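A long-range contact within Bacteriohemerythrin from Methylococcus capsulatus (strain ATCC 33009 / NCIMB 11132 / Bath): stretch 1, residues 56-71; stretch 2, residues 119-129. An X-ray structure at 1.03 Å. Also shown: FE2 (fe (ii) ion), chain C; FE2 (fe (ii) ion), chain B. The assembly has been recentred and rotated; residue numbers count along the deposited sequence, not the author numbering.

Stretch 1 56-71: MHFKSEETEMQKKGYA
Stretch 2, residues 119-129: KVDKLYGPCLS

Stretch 1 is a single helix from Met56 through Lys67, entering from earlier in the chain, that ends in a Schellman turn. Gly69 takes positive phi (69/31), Tyr70 N bonds back to Met65 O at 2.9 Å, and Tyr70 then leaves in an extended conformation (-59/135). Stretch 2 enters in a helix begun earlier in the chain, with a wider pi-type turn at 119-121, passes through Tyr124 (-84/-1), and resumes as helix at 125-129. The stretches do not run in simple register: Met65 lies by Leu128 but Tyr70 by Cys127, because the last turn of stretch 2 runs steeply across the first helix. CA separations close from 8.7 Å at Glu61-Asp121 to 7.0 Å at Met65-Leu128 and 6.3 Å at Tyr70-Cys127. The wide end holds metal; the narrow end is filled by side chains.

At the wide end, two carboxylates bridge two irons. Glu61 (m, t, chi3 -8°) sends OE2 to the chain C iron at 2.2 Å and OE1 to the chain B iron at 2.2 Å; Asp121 (m, chi2 -15°) matches it with OD2 to the chain C iron and OD1 to the chain B iron, both 2.1 Å. His57 (t, chi2 58°) adds NE2 to the chain C iron at 2.1 Å, and water 3 also joins the metals. The irons explain how Glu61 OE2 and Asp121 OD2 can sit 3.0 Å apart without a hydrogen bond: shared cations offset the repulsion of like charges. Tyr124 (p, chi2 51°) braces this cluster, donating from OH to Glu61 OE2 at 2.7 Å, with that oxygen near the plane of its ring.

One turn on from Glu61, Met65 (m, t, m) lays SD 4.0 Å from Tyr124 CD2, oblique to the ring. Leu128 (m, p) is the main bump from stretch 2: CD1 reaches 4.0 Å from Met65 CA and CD2 reaches 3.9 Å from Glu64 CB, so its fork rests in a hollow formed by Glu64, Met65 and Lys68, with CD1 4.1 Å from Lys68 CD.

Tyr70 (t, chi2 60°) is the answering bump from stretch 1. Tyr124 CB lies over one face of its ring, 3.9 Å from the centroid, a CH-pi contact, while Cys127 CB (chi1 t) approaches Tyr70 CD1 at 3.8 Å. The phenol fits into the bend before the second helix, with OH 3.3 Å from Leu123 CB; water 2 links Tyr70 OH (2.7 Å) to Val120 O (2.8 Å).

Lys68 closes the exposed margin. Its CB packs 3.9 Å from Cys127 SG, and its side chain (m, t, t, t) carries NZ to a weak hydrogen bond with Leu128 O at 3.2 Å. Water 1 accepts from Lys68 NZ at 3.0 Å and donates to Cys127 O at 2.6 Å.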

# COMPACT_ATOMS: atom_id res chain seq x y z
N MET A 56 -3.53 1.33 7.77
CA MET A 56 -4.35 2.46 8.10
C MET A 56 -5.04 3.04 6.88
O MET A 56 -6.26 3.39 6.91
CB MET A 56 -3.49 3.52 8.79
CG MET A 56 -4.24 4.71 9.28
SD MET A 56 -4.56 5.89 7.95
CE MET A 56 -2.94 6.35 7.41
N HIS A 57 -4.33 3.12 5.74
CA HIS A 57 -4.90 3.57 4.50
C HIS A 57 -6.09 2.66 4.10
O HIS A 57 -7.17 3.15 3.67
CB HIS A 57 -3.83 3.56 3.43
CG HIS A 57 -4.39 3.73 2.04
ND1 HIS A 57 -5.15 4.81 1.65
CD2 HIS A 57 -4.37 2.90 0.96
CE1 HIS A 57 -5.55 4.62 0.38
NE2 HIS A 57 -5.10 3.46 -0.06
N PHE A 58 -5.89 1.37 4.16
CA PHE A 58 -6.96 0.44 3.81
C PHE A 58 -8.16 0.68 4.68
O PHE A 58 -9.32 0.66 4.19
CB PHE A 58 -6.49 -1.01 3.92
CG PHE A 58 -5.45 -1.41 2.86
CD1 PHE A 58 -4.82 -2.64 3.03
CD2 PHE A 58 -5.19 -0.66 1.74
CE1 PHE A 58 -3.92 -3.10 2.09
CE2 PHE A 58 -4.28 -1.17 0.83
CZ PHE A 58 -3.67 -2.37 0.97
N LYS A 59 -7.97 0.85 5.97
CA LYS A 59 -9.08 1.13 6.90
C LYS A 59 -9.77 2.40 6.50
O LYS A 59 -11.02 2.50 6.63
CB LYS A 59 -8.58 1.14 8.31
CG LYS A 59 -8.22 -0.17 8.88
CD LYS A 59 -7.68 0.06 10.31
CE LYS A 59 -7.23 -1.22 10.95
NZ LYS A 59 -6.66 -0.67 12.24
N SER A 60 -9.02 3.40 6.10
CA SER A 60 -9.63 4.66 5.72
C SER A 60 -10.51 4.51 4.50
O SER A 60 -11.68 5.01 4.48
CB SER A 60 -8.55 5.68 5.41
OG SER A 60 -7.66 5.97 6.49
N GLU A 61 -10.02 3.84 3.47
CA GLU A 61 -10.82 3.60 2.28
C GLU A 61 -12.04 2.74 2.67
O GLU A 61 -13.18 3.02 2.17
CB GLU A 61 -10.05 2.80 1.22
CG GLU A 61 -8.99 3.62 0.48
CD GLU A 61 -8.39 2.83 -0.67
OE1 GLU A 61 -8.67 1.65 -0.79
OE2 GLU A 61 -7.62 3.49 -1.45
N GLU A 62 -11.87 1.72 3.45
CA GLU A 62 -12.98 0.80 3.76
C GLU A 62 -14.05 1.51 4.53
O GLU A 62 -15.26 1.27 4.27
CB GLU A 62 -12.45 -0.40 4.54
CG GLU A 62 -11.64 -1.32 3.66
CD GLU A 62 -10.75 -2.29 4.41
OE1 GLU A 62 -11.06 -2.61 5.62
OE2 GLU A 62 -9.76 -2.83 3.85
N THR A 63 -13.71 2.34 5.49
CA THR A 63 -14.72 3.05 6.26
C THR A 63 -15.51 3.92 5.35
O THR A 63 -16.81 3.95 5.46
CB THR A 63 -14.06 3.88 7.38
OG1 THR A 63 -13.35 3.03 8.28
CG2 THR A 63 -15.08 4.69 8.14
N GLU A 64 -14.91 4.64 4.45
CA GLU A 64 -15.63 5.50 3.55
C GLU A 64 -16.48 4.72 2.58
O GLU A 64 -17.66 5.08 2.35
CB GLU A 64 -14.65 6.42 2.85
CG GLU A 64 -13.98 7.47 3.67
CD GLU A 64 -14.88 8.30 4.52
OE1 GLU A 64 -15.75 8.87 3.88
OE2 GLU A 64 -14.80 8.32 5.80
N MET A 65 -15.94 3.70 1.97
CA MET A 65 -16.71 2.88 1.08
C MET A 65 -17.94 2.29 1.77
O MET A 65 -19.07 2.31 1.18
CB MET A 65 -15.88 1.72 0.51
CG MET A 65 -14.89 2.16 -0.56
SD MET A 65 -14.04 0.74 -1.35
CE MET A 65 -12.83 0.26 -0.05
N GLN A 66 -17.72 1.80 3.04
CA GLN A 66 -18.89 1.06 3.50
C GLN A 66 -19.96 2.04 3.97
O GLN A 66 -21.17 1.82 3.71
CB GLN A 66 -18.52 0.09 4.63
CG GLN A 66 -19.65 -0.82 5.07
CD GLN A 66 -19.20 -1.87 6.07
OE1 GLN A 66 -18.01 -1.98 6.37
NE2 GLN A 66 -20.15 -2.64 6.59
N LYS A 67 -19.57 3.18 4.52
CA LYS A 67 -20.52 4.20 5.00
C LYS A 67 -21.30 4.75 3.90
O LYS A 67 -22.51 5.09 4.09
CB LYS A 67 -19.71 5.30 5.63
CG LYS A 67 -20.34 6.52 5.99
CD LYS A 67 -19.25 7.40 6.68
CE LYS A 67 -19.89 8.54 7.44
NZ LYS A 67 -21.19 8.16 8.22
N LYS A 68 -20.79 4.82 2.68
CA LYS A 68 -21.49 5.37 1.57
C LYS A 68 -22.19 4.30 0.73
O LYS A 68 -22.81 4.64 -0.29
CB LYS A 68 -20.52 6.18 0.70
CG LYS A 68 -20.02 7.41 1.46
CD LYS A 68 -18.95 8.20 0.78
CE LYS A 68 -18.74 9.60 1.56
NZ LYS A 68 -17.74 10.54 0.85
N GLY A 69 -22.14 3.07 1.13
CA GLY A 69 -22.82 2.05 0.33
C GLY A 69 -22.17 1.79 -1.01
O GLY A 69 -22.89 1.38 -1.96
N TYR A 70 -20.85 1.96 -1.09
CA TYR A 70 -20.17 1.78 -2.36
C TYR A 70 -20.39 0.33 -2.91
O TYR A 70 -20.30 -0.62 -2.16
CB TYR A 70 -18.66 2.02 -2.12
CG TYR A 70 -17.83 1.65 -3.34
CD1 TYR A 70 -18.02 2.28 -4.52
CD2 TYR A 70 -16.84 0.67 -3.26
CE1 TYR A 70 -17.29 1.98 -5.62
CE2 TYR A 70 -16.12 0.33 -4.32
CZ TYR A 70 -16.31 0.94 -5.53
OH TYR A 70 -15.59 0.65 -6.65
N ALA A 71 -20.69 0.22 -4.20
CA ALA A 71 -21.15 -1.01 -4.77
C ALA A 71 -20.22 -2.19 -4.59
O ALA A 71 -20.65 -3.30 -4.42
CB ALA A 71 -21.42 -0.80 -6.26
N LYS A 119 -6.99 0.06 -11.08
CA LYS A 119 -8.02 -0.91 -11.44
C LYS A 119 -9.05 -1.13 -10.36
O LYS A 119 -10.12 -1.77 -10.64
CB LYS A 119 -7.41 -2.26 -11.89
CG LYS A 119 -6.50 -2.12 -13.03
CD LYS A 119 -5.94 -3.20 -13.72
CE LYS A 119 -5.02 -2.58 -14.81
NZ LYS A 119 -3.55 -2.55 -14.43
N VAL A 120 -8.72 -0.73 -9.13
CA VAL A 120 -9.60 -0.99 -8.01
C VAL A 120 -9.95 0.33 -7.33
O VAL A 120 -11.12 0.67 -7.20
CB VAL A 120 -8.98 -2.03 -7.00
CG1 VAL A 120 -10.02 -2.39 -5.95
CG2 VAL A 120 -8.49 -3.25 -7.74
N ASP A 121 -8.97 1.12 -6.89
CA ASP A 121 -9.28 2.37 -6.22
C ASP A 121 -9.96 3.37 -7.11
O ASP A 121 -10.89 4.07 -6.67
CB ASP A 121 -8.03 3.02 -5.58
CG ASP A 121 -7.50 2.29 -4.37
OD1 ASP A 121 -8.21 1.43 -3.81
OD2 ASP A 121 -6.34 2.63 -4.00
N LYS A 122 -9.54 3.54 -8.36
CA LYS A 122 -10.17 4.55 -9.17
C LYS A 122 -11.66 4.32 -9.24
O LYS A 122 -12.45 5.30 -9.50
CB LYS A 122 -9.57 4.63 -10.58
CG LYS A 122 -8.26 5.38 -10.62
CD LYS A 122 -7.78 5.49 -12.12
CE LYS A 122 -6.42 6.12 -12.19
NZ LYS A 122 -6.20 6.54 -13.62
N LEU A 123 -12.12 3.09 -9.18
CA LEU A 123 -13.55 2.79 -9.34
C LEU A 123 -14.37 3.41 -8.24
O LEU A 123 -15.62 3.61 -8.46
CB LEU A 123 -13.79 1.30 -9.36
CG LEU A 123 -13.10 0.59 -10.52
CD1 LEU A 123 -13.41 -0.91 -10.51
CD2 LEU A 123 -13.42 1.15 -11.86
N TYR A 124 -13.83 3.74 -7.06
CA TYR A 124 -14.64 4.38 -6.04
C TYR A 124 -14.76 5.88 -6.19
O TYR A 124 -15.43 6.51 -5.40
CB TYR A 124 -14.22 4.01 -4.58
CG TYR A 124 -12.81 4.36 -4.18
CD1 TYR A 124 -12.27 5.63 -4.35
CD2 TYR A 124 -12.02 3.41 -3.51
CE1 TYR A 124 -10.98 5.94 -3.94
CE2 TYR A 124 -10.74 3.69 -3.14
CZ TYR A 124 -10.19 4.93 -3.35
OH TYR A 124 -8.89 5.27 -3.04
N GLY A 125 -14.11 6.45 -7.20
CA GLY A 125 -14.07 7.90 -7.28
C GLY A 125 -15.46 8.52 -7.35
O GLY A 125 -15.73 9.43 -6.60
N PRO A 126 -16.34 8.06 -8.28
CA PRO A 126 -17.67 8.76 -8.36
C PRO A 126 -18.37 8.67 -7.02
O PRO A 126 -19.05 9.69 -6.61
CB PRO A 126 -18.34 7.99 -9.49
CG PRO A 126 -17.22 7.63 -10.34
CD PRO A 126 -16.10 7.21 -9.41
N CYS A 127 -18.37 7.54 -6.33
CA CYS A 127 -19.10 7.40 -5.10
C CYS A 127 -18.49 8.23 -3.98
O CYS A 127 -19.20 8.98 -3.24
CB CYS A 127 -19.08 5.89 -4.67
SG CYS A 127 -19.96 5.55 -3.13
N LEU A 128 -17.16 8.19 -3.82
CA LEU A 128 -16.52 8.82 -2.68
C LEU A 128 -16.27 10.28 -2.90
O LEU A 128 -16.16 10.98 -1.88
CB LEU A 128 -15.23 8.16 -2.28
CG LEU A 128 -15.33 6.94 -1.38
CD1 LEU A 128 -16.47 5.93 -1.54
CD2 LEU A 128 -14.01 6.31 -1.04
N SER A 129 -16.25 10.77 -4.12
CA SER A 129 -16.11 12.23 -4.40
C SER A 129 -17.50 12.95 -4.38
O SER A 129 -17.52 14.19 -4.27
CB SER A 129 -15.36 12.45 -5.72
OG SER A 129 -16.26 12.12 -6.76
FE FE2 C . -5.59 2.77 -2.04
FE FE2 B . -7.86 0.16 -2.13
O HOH W 1 -19.66 10.88 -1.49
O HOH W 2 -13.28 -0.61 -6.07
O HOH W 3 -5.76 0.85 -1.57
O HOH W 4 -3.38 1.61 -2.35